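Local coordinates for sugar phosphate isomerase/epimerase (Parabacteroides distasonis, PDB 3OBE), which probably works as an isomerase or epimerase acting on sugar compounds and carries a xylose isomerase-like TIM barrel domain, at residues Gly197-Ile200 with Glu201-Phe204; Asp218-Trp221 with Ala222-Gln226; Pro229-Trp232 with Met233-Pro237. All coordinates share one frame; numbering follows the deposited sequence. Where two conformers were deposited one is given.

Interaction 1 (Gly197-Ile200 with Glu201-Phe204); sequences GTYI and EELF
E201 follows I200 in the first turn of helix 200-207, two residues after the N-cap Y199. Its chain bends and leaves for N170, E174, F175 and F215. The next side chain, E202, goes back over the residues that precede the helix. With CG anti to the backbone N (chi1 175°) and the rest extended, it crosses T198 at about a right angle, CD lying 3.7 Å from T198 CG2. The carboxylate OE1 comes to the edge of the Y199 ring, near its plane, and accepts from a water at 2.7 Å. That water in turn accepts from Y199 N, tying the carboxylate to the backbone of the cap residue. L203 sends its N to Y199 O, a bond of 3.0 Å and 161°, and brings its CG to 3.8 Å from T198 CG2, so this one methyl meets both E202 and L203. F204 N bonds to I200 O in the same helical fashion. Over one face of the F204 ring lies I200 CG2, 3.7 Å from CZ, in a CH-pi contact offset toward the rim. The F204 ring also meets Y168 and F152 edge-to-face. Strand 198-199 pairs antiparallel with strand 177-178, while T198, L203 and F204 pack on helix 142-160 and E201 and F204 touch strand 213-218.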
loop_
_atom_site.group_PDB
_atom_site.type_symbol
_atom_site.label_atom_id
_atom_site.label_comp_id
_atom_site.label_asym_id
_atom_site.label_seq_id
_atom_site.Cartn_x
_atom_site.Cartn_y
_atom_site.Cartn_z
ATOM N N GLY A 197 9.988 15.384 -20.860
ATOM C CA GLY A 197 9.580 15.454 -19.473
ATOM C C GLY A 197 10.012 14.216 -18.714
ATOM O O GLY A 197 10.650 13.298 -19.249
ATOM N N THR A 198 9.656 14.208 -17.445
ATOM C CA THR A 198 10.108 13.182 -16.528
ATOM C C THR A 198 8.923 12.532 -15.879
ATOM O O THR A 198 8.012 13.219 -15.432
ATOM C CB THR A 198 11.002 13.807 -15.422
ATOM O OG1 THR A 198 11.996 14.660 -16.019
ATOM C CG2 THR A 198 11.707 12.752 -14.595
ATOM N N TYR A 199 8.964 11.210 -15.715
ATOM C CA TYR A 199 7.901 10.534 -15.010
ATOM C C TYR A 199 7.710 11.121 -13.625
ATOM O O TYR A 199 8.678 11.374 -12.894
ATOM C CB TYR A 199 8.201 9.058 -14.850
ATOM C CG TYR A 199 8.212 8.268 -16.109
ATOM C CD1 TYR A 199 7.053 8.117 -16.871
ATOM C CD2 TYR A 199 9.366 7.569 -16.477
ATOM C CE1 TYR A 199 7.068 7.347 -18.006
ATOM C CE2 TYR A 199 9.369 6.761 -17.590
ATOM C CZ TYR A 199 8.228 6.669 -18.336
ATOM O OH TYR A 199 8.252 5.911 -19.474
ATOM N N ILE A 200 6.458 11.317 -13.246
ATOM C CA ILE A 200 6.156 11.768 -11.892
ATOM C C ILE A 200 6.776 10.855 -10.821
ATOM O O ILE A 200 7.377 11.319 -9.837
ATOM C CB ILE A 200 4.646 11.987 -11.691
ATOM C CG1 ILE A 200 4.163 13.172 -12.564
ATOM C CG2 ILE A 200 4.345 12.288 -10.194
ATOM C CD1 ILE A 200 2.611 13.252 -12.676
ATOM N N GLU A 201 6.604 9.550 -10.969
ATOM C CA GLU A 201 7.160 8.599 -10.019
ATOM C C GLU A 201 8.672 8.817 -9.857
ATOM O O GLU A 201 9.200 8.781 -8.741
ATOM C CB GLU A 201 6.861 7.153 -10.458
ATOM C CG GLU A 201 7.196 6.082 -9.437
ATOM C CD GLU A 201 6.251 5.909 -8.268
ATOM O OE1 GLU A 201 5.265 6.674 -8.139
ATOM O OE2 GLU A 201 6.520 4.968 -7.444
ATOM N N GLU A 202 9.373 9.000 -10.984
ATOM C CA GLU A 202 10.801 9.255 -10.969
ATOM C C GLU A 202 11.162 10.502 -10.196
ATOM O O GLU A 202 12.132 10.531 -9.438
ATOM C CB GLU A 202 11.372 9.279 -12.414
ATOM C CG GLU A 202 12.812 9.655 -12.509
ATOM C CD GLU A 202 13.383 9.510 -13.903
ATOM O OE1 GLU A 202 12.746 8.892 -14.742
ATOM O OE2 GLU A 202 14.460 10.040 -14.149
ATOM N N LEU A 203 10.404 11.580 -10.394
ATOM C CA LEU A 203 10.621 12.783 -9.666
ATOM C C LEU A 203 10.441 12.577 -8.147
ATOM O O LEU A 203 11.224 13.115 -7.360
ATOM C CB LEU A 203 9.714 13.903 -10.174
ATOM C CG LEU A 203 10.047 14.387 -11.571
ATOM C CD1 LEU A 203 8.821 15.218 -12.084
ATOM C CD2 LEU A 203 11.386 15.174 -11.562
ATOM N N PHE A 204 9.427 11.825 -7.747
ATOM C CA PHE A 204 9.217 11.549 -6.333
ATOM C C PHE A 204 10.378 10.733 -5.772
ATOM O O PHE A 204 10.906 11.048 -4.698
ATOM C CB PHE A 204 7.925 10.778 -6.055
ATOM C CG PHE A 204 6.654 11.530 -6.239
ATOM C CD1 PHE A 204 6.577 12.908 -6.353
ATOM C CD2 PHE A 204 5.489 10.821 -6.311
ATOM C CE1 PHE A 204 5.340 13.544 -6.496
ATOM C CE2 PHE A 204 4.286 11.435 -6.441
ATOM C CZ PHE A 204 4.190 12.796 -6.556
HETATM O O HOH W 1 11.482 10.066 -16.815
#

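Interaction 2 (Asp218-Trp221 with Ala222-Gln226); sequences DVYW and AVMGQ
Y220 and selenomethionine M224 lie side by side one helical turn apart, pointing the same way. M224 CG sits over one face of the Y220 ring, offset toward its rim, 3.6 Å from CE2. Bends at chi2 (-78°) and at the next torsion carry the chain out along the ring toward the hydroxyl, so that SE stands obliquely 4.7 Å from the centroid of the Y220 ring, a Met-aromatic contact. Beneath this the helix is tight. D218 OD1 caps the first turn by taking W221 N at 2.9 Å, an almost straight bond (168°) that arrives from above the carboxylate plane, while D218 OD2 is held by H169. Backbone bonds then run from A222 N to D218 O, V223 N to V219 O and M224 N to Y220 O. A222 CB presses to 3.3 Å from D218 O, and V219 packs on I245, F259 and I262. The rings of Y220 and W221 also meet: Y220 CD2 stands 3.7 Å above the W221 plane, over its centre. Y220 OH is hydrogen-bonded to R248.

The far end is looser. M224 is exposed, its CB only brushing W221 CE3 at 4.0 Å, and the bond from G225 N to W221 O is weak. Q226 takes positive phi (70°) as the C-prime residue of a Schellman motif, with Q226 N bonded to V223 O and Q227 N to A222 O. This short capped helix springs from the C-terminal end of strand 213-218, the end where TIM barrels carry their active sites; a phosphate ion about 5 Å from the W221 side chain probably came from the crystallisation liquor, though such ions often mark pockets.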
loop_
_atom_site.group_PDB
_atom_site.type_symbol
_atom_site.label_atom_id
_atom_site.label_comp_id
_atom_site.label_asym_id
_atom_site.label_seq_id
_atom_site.Cartn_x
_atom_site.Cartn_y
_atom_site.Cartn_z
ATOM N N ASP A 218 2.735 -0.310 -6.801
ATOM C CA ASP A 218 1.552 -1.006 -7.374
ATOM C C ASP A 218 1.917 -1.596 -8.720
ATOM O O ASP A 218 2.044 -0.886 -9.707
ATOM C CB ASP A 218 0.310 -0.161 -7.488
ATOM C CG ASP A 218 -0.918 -1.051 -7.546
ATOM O OD1 ASP A 218 -0.993 -1.802 -8.565
ATOM O OD2 ASP A 218 -1.729 -1.057 -6.576
ATOM N N VAL A 219 2.179 -2.908 -8.731
ATOM C CA VAL A 219 2.683 -3.526 -9.937
ATOM C C VAL A 219 1.625 -3.497 -11.040
ATOM O O VAL A 219 1.948 -3.366 -12.234
ATOM C CB VAL A 219 3.236 -4.935 -9.673
ATOM C CG1 VAL A 219 4.441 -4.827 -8.763
ATOM C CG2 VAL A 219 2.142 -5.890 -9.110
ATOM N N TYR A 220 0.355 -3.617 -10.663
ATOM C CA TYR A 220 -0.735 -3.621 -11.655
ATOM C C TYR A 220 -0.919 -2.247 -12.266
ATOM O O TYR A 220 -0.993 -2.125 -13.469
ATOM C CB TYR A 220 -2.043 -4.036 -11.017
ATOM C CG TYR A 220 -3.226 -3.987 -11.923
ATOM C CD1 TYR A 220 -3.496 -5.035 -12.847
ATOM C CD2 TYR A 220 -4.126 -2.920 -11.871
ATOM C CE1 TYR A 220 -4.663 -4.987 -13.651
ATOM C CE2 TYR A 220 -5.242 -2.893 -12.680
ATOM C CZ TYR A 220 -5.504 -3.915 -13.548
ATOM O OH TYR A 220 -6.612 -3.875 -14.339
ATOM N N TRP A 221 -1.003 -1.211 -11.439
ATOM C CA TRP A 221 -1.263 0.113 -12.010
ATOM C C TRP A 221 -0.017 0.604 -12.775
ATOM O O TRP A 221 -0.150 1.406 -13.706
ATOM C CB TRP A 221 -1.686 1.107 -10.925
ATOM C CG TRP A 221 -3.055 0.802 -10.341
ATOM C CD1 TRP A 221 -3.331 0.513 -9.029
ATOM C CD2 TRP A 221 -4.320 0.739 -11.024
ATOM N NE1 TRP A 221 -4.666 0.309 -8.854
ATOM C CE2 TRP A 221 -5.307 0.434 -10.055
ATOM C CE3 TRP A 221 -4.724 0.938 -12.349
ATOM C CZ2 TRP A 221 -6.654 0.280 -10.386
ATOM C CZ3 TRP A 221 -6.058 0.785 -12.659
ATOM C CH2 TRP A 221 -7.007 0.453 -11.685
ATOM N N ALA A 222 1.157 0.065 -12.465
ATOM C CA ALA A 222 2.347 0.327 -13.279
ATOM C C ALA A 222 2.182 -0.290 -14.686
ATOM O O ALA A 222 2.328 0.409 -15.701
ATOM C CB ALA A 222 3.596 -0.225 -12.599
ATOM N N VAL A 223 1.780 -1.567 -14.749
ATOM C CA VAL A 223 1.467 -2.186 -16.075
ATOM C C VAL A 223 0.366 -1.429 -16.844
ATOM O O VAL A 223 0.493 -1.213 -18.066
ATOM C CB VAL A 223 1.141 -3.680 -15.940
ATOM C CG1 VAL A 223 0.672 -4.240 -17.301
ATOM C CG2 VAL A 223 2.399 -4.452 -15.383
HETATM N N MSE A 224 -0.666 -0.939 -16.144
HETATM C CA MSE A 224 -1.731 -0.188 -16.753
HETATM C C MSE A 224 -1.275 1.202 -17.178
HETATM O O MSE A 224 -1.922 1.821 -18.024
HETATM C CB MSE A 224 -2.941 -0.076 -15.828
HETATM C CG MSE A 224 -3.548 -1.410 -15.526
HETATM SE SE MSE A 224 -4.616 -2.054 -16.988
HETATM C CE MSE A 224 -6.112 -0.905 -16.777
ATOM N N GLY A 225 -0.134 1.653 -16.643
ATOM C CA GLY A 225 0.547 2.855 -17.116
ATOM C C GLY A 225 1.646 2.571 -18.124
ATOM O O GLY A 225 2.504 3.431 -18.345
ATOM N N GLN A 226 1.620 1.364 -18.694
ATOM C CA GLN A 226 2.536 0.917 -19.748
ATOM C C GLN A 226 3.978 0.697 -19.280
ATOM O O GLN A 226 4.908 0.734 -20.086
ATOM C CB GLN A 226 2.505 1.854 -20.951
ATOM C CG GLN A 226 1.110 2.107 -21.533
ATOM C CD GLN A 226 1.141 2.937 -22.808
ATOM O OE1 GLN A 226 1.807 3.985 -22.874
ATOM N NE2 GLN A 226 0.388 2.505 -23.816
#

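Interaction 3 (Pro229-Trp232 with Met233-Pro237); sequences PVEW and MENYP
The rings of W232 and Y236 run nearly parallel, planes 21° apart, but are slid so far past each other that they barely overlap; the six-membered ring of W232 and the Y236 ring have centroids 5.9 Å apart. The CE3-CZ3 rim of the indole meets the CD2-CE2 side of the tyrosine, closest at W232 CE3 to Y236 CE2, 3.8 Å. At the edge of the Y236 ring, near its plane, comes W232 O, 3.4 Å from CD2. The indole also meets F175 edge-to-face, and its NE1 is hydrogen-bonded to Q227 OE1. Y236 chi1 of -55° puts CG anti to the carbonyl carbon, which swings the ring back alongside W232 just as the chain leaves the helix. Cut back to an alanine, this position would lose its ring, which would probably open a gap beside W232 CE3 and CZ3 and take from E202 and L205 a neighbour they pack on.

The first turn is regular, with M233 N bonded to P229 O at 3.0 Å and E234 N to V230 O. The helix loosens at its end: N235 N keeps its regular bond to E231 O, also 3.0 Å, but W232 O receives only weak bonds, from N235 N and Y236 N. On the exposed flank E231 and N235 lie side by side; in the given conformer of N235 a water may bridge E231 OE2 and N235 ND2, though that link is doubtful. E234 finds its charge partner outside, in K265.

Helix 229-235 is thus wedged between neighbours: W232 and Y236 face helix 200-207, M233 and V230 rest on helix 259-269, and P229 abuts helix 219-224.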
loop_
_atom_site.group_PDB
_atom_site.type_symbol
_atom_site.label_atom_id
_atom_site.label_comp_id
_atom_site.label_asym_id
_atom_site.label_seq_id
_atom_site.Cartn_x
_atom_site.Cartn_y
_atom_site.Cartn_z
ATOM N N PRO A 229 6.992 -3.194 -14.161
ATOM C CA PRO A 229 7.321 -2.973 -12.755
ATOM C C PRO A 229 8.674 -3.559 -12.334
ATOM O O PRO A 229 9.343 -3.001 -11.435
ATOM C CB PRO A 229 6.158 -3.635 -12.010
ATOM C CG PRO A 229 5.511 -4.523 -12.991
ATOM C CD PRO A 229 5.756 -3.981 -14.322
ATOM N N VAL A 230 9.121 -4.601 -13.016
ATOM C CA VAL A 230 10.417 -5.199 -12.709
ATOM C C VAL A 230 11.541 -4.201 -13.014
ATOM O O VAL A 230 12.524 -4.111 -12.277
ATOM C CB VAL A 230 10.603 -6.549 -13.400
ATOM C CG1 VAL A 230 12.037 -7.012 -13.273
ATOM C CG2 VAL A 230 9.610 -7.553 -12.779
ATOM N N GLU A 231 11.355 -3.421 -14.078
ATOM C CA GLU A 231 12.328 -2.407 -14.468
ATOM C C GLU A 231 12.427 -1.316 -13.394
ATOM O O GLU A 231 13.534 -0.870 -13.059
ATOM C CB GLU A 231 11.985 -1.795 -15.822
ATOM C CG GLU A 231 13.121 -0.992 -16.384
ATOM C CD GLU A 231 12.816 -0.414 -17.776
ATOM O OE1 GLU A 231 11.696 -0.639 -18.294
ATOM O OE2 GLU A 231 13.691 0.292 -18.326
ATOM N N TRP A 232 11.283 -0.869 -12.895
ATOM C CA TRP A 232 11.268 0.110 -11.807
ATOM C C TRP A 232 11.973 -0.421 -10.545
ATOM O O TRP A 232 12.782 0.288 -9.952
ATOM C CB TRP A 232 9.865 0.612 -11.531
ATOM C CG TRP A 232 9.421 1.524 -12.589
ATOM C CD1 TRP A 232 8.883 1.184 -13.797
ATOM C CD2 TRP A 232 9.517 2.957 -12.583
ATOM N NE1 TRP A 232 8.616 2.305 -14.532
ATOM C CE2 TRP A 232 9.006 3.410 -13.814
ATOM C CE3 TRP A 232 10.018 3.905 -11.661
ATOM C CZ2 TRP A 232 8.942 4.773 -14.138
ATOM C CZ3 TRP A 232 9.980 5.264 -12.001
ATOM C CH2 TRP A 232 9.434 5.674 -13.203
HETATM N N MSE A 233 11.664 -1.662 -10.176
HETATM C CA MSE A 233 12.282 -2.327 -9.026
HETATM C C MSE A 233 13.797 -2.440 -9.190
HETATM O O MSE A 233 14.565 -2.158 -8.261
HETATM C CB MSE A 233 11.608 -3.697 -8.801
HETATM C CG MSE A 233 10.118 -3.594 -8.419
HETATM SE SE MSE A 233 9.126 -5.262 -8.709
HETATM C CE MSE A 233 9.779 -6.381 -7.250
ATOM N N GLU A 234 14.247 -2.796 -10.395
ATOM C CA GLU A 234 15.657 -2.896 -10.695
ATOM C C GLU A 234 16.364 -1.538 -10.639
ATOM O O GLU A 234 17.525 -1.457 -10.244
ATOM C CB GLU A 234 15.842 -3.530 -12.088
ATOM C CG GLU A 234 17.227 -3.712 -12.486
ATOM C CD GLU A 234 18.023 -4.692 -11.542
ATOM O OE1 GLU A 234 17.446 -5.562 -10.781
ATOM O OE2 GLU A 234 19.246 -4.552 -11.584
ATOM N N ASN A 235 15.665 -0.464 -10.997
ATOM C CA ASN A 235 16.324 0.829 -11.030
ATOM C C ASN A 235 16.353 1.544 -9.681
ATOM O O ASN A 235 17.178 2.428 -9.483
ATOM C CB ASN A 235 15.682 1.713 -12.079
ATOM C CG ASN A 235 16.046 1.284 -13.484
ATOM O OD1 ASN A 235 16.984 0.491 -13.693
ATOM N ND2 ASN A 235 15.329 1.827 -14.462
ATOM N N TYR A 236 15.456 1.167 -8.779
ATOM C CA TYR A 236 15.324 1.818 -7.458
ATOM C C TYR A 236 15.164 0.754 -6.383
ATOM O O TYR A 236 14.186 0.714 -5.638
ATOM C CB TYR A 236 14.135 2.794 -7.441
ATOM C CG TYR A 236 14.194 3.825 -8.518
ATOM C CD1 TYR A 236 14.855 4.996 -8.314
ATOM C CD2 TYR A 236 13.599 3.601 -9.757
ATOM C CE1 TYR A 236 14.917 5.941 -9.312
ATOM C CE2 TYR A 236 13.650 4.571 -10.786
ATOM C CZ TYR A 236 14.329 5.721 -10.546
ATOM O OH TYR A 236 14.394 6.721 -11.555
ATOM N N PRO A 237 16.200 -0.120 -6.248
ATOM C CA PRO A 237 15.994 -1.354 -5.500
ATOM C C PRO A 237 15.788 -1.148 -4.002
ATOM O O PRO A 237 15.109 -1.954 -3.367
ATOM C CB PRO A 237 17.275 -2.120 -5.760
ATOM C CG PRO A 237 18.274 -1.167 -6.191
ATOM C CD PRO A 237 17.474 -0.091 -6.929
HETATM O O HOH W 2 15.976 0.617 -17.286
#

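Overall arrangement
Followed from the N terminus, the three contacts come in series, each local to its own helix, and none nests in or crosses another. Interaction 1 turns the short strand 198-199 into helix 200-207. The chain then runs through barrel strand 213-218 into the helix of interaction 2, and a short loop passes it on to interaction 3, which delivers it to strand 240-245. Interaction 3 is the common neighbour: on the side of interaction 1 its W232 CZ2 lies 3.7 Å from Y199 CD2, and on the side of interaction 2 P229 CD meets V223 CG2 at 3.6 Å. Interactions 1 and 2 do not touch, their nearest atoms standing about 6 Å apart.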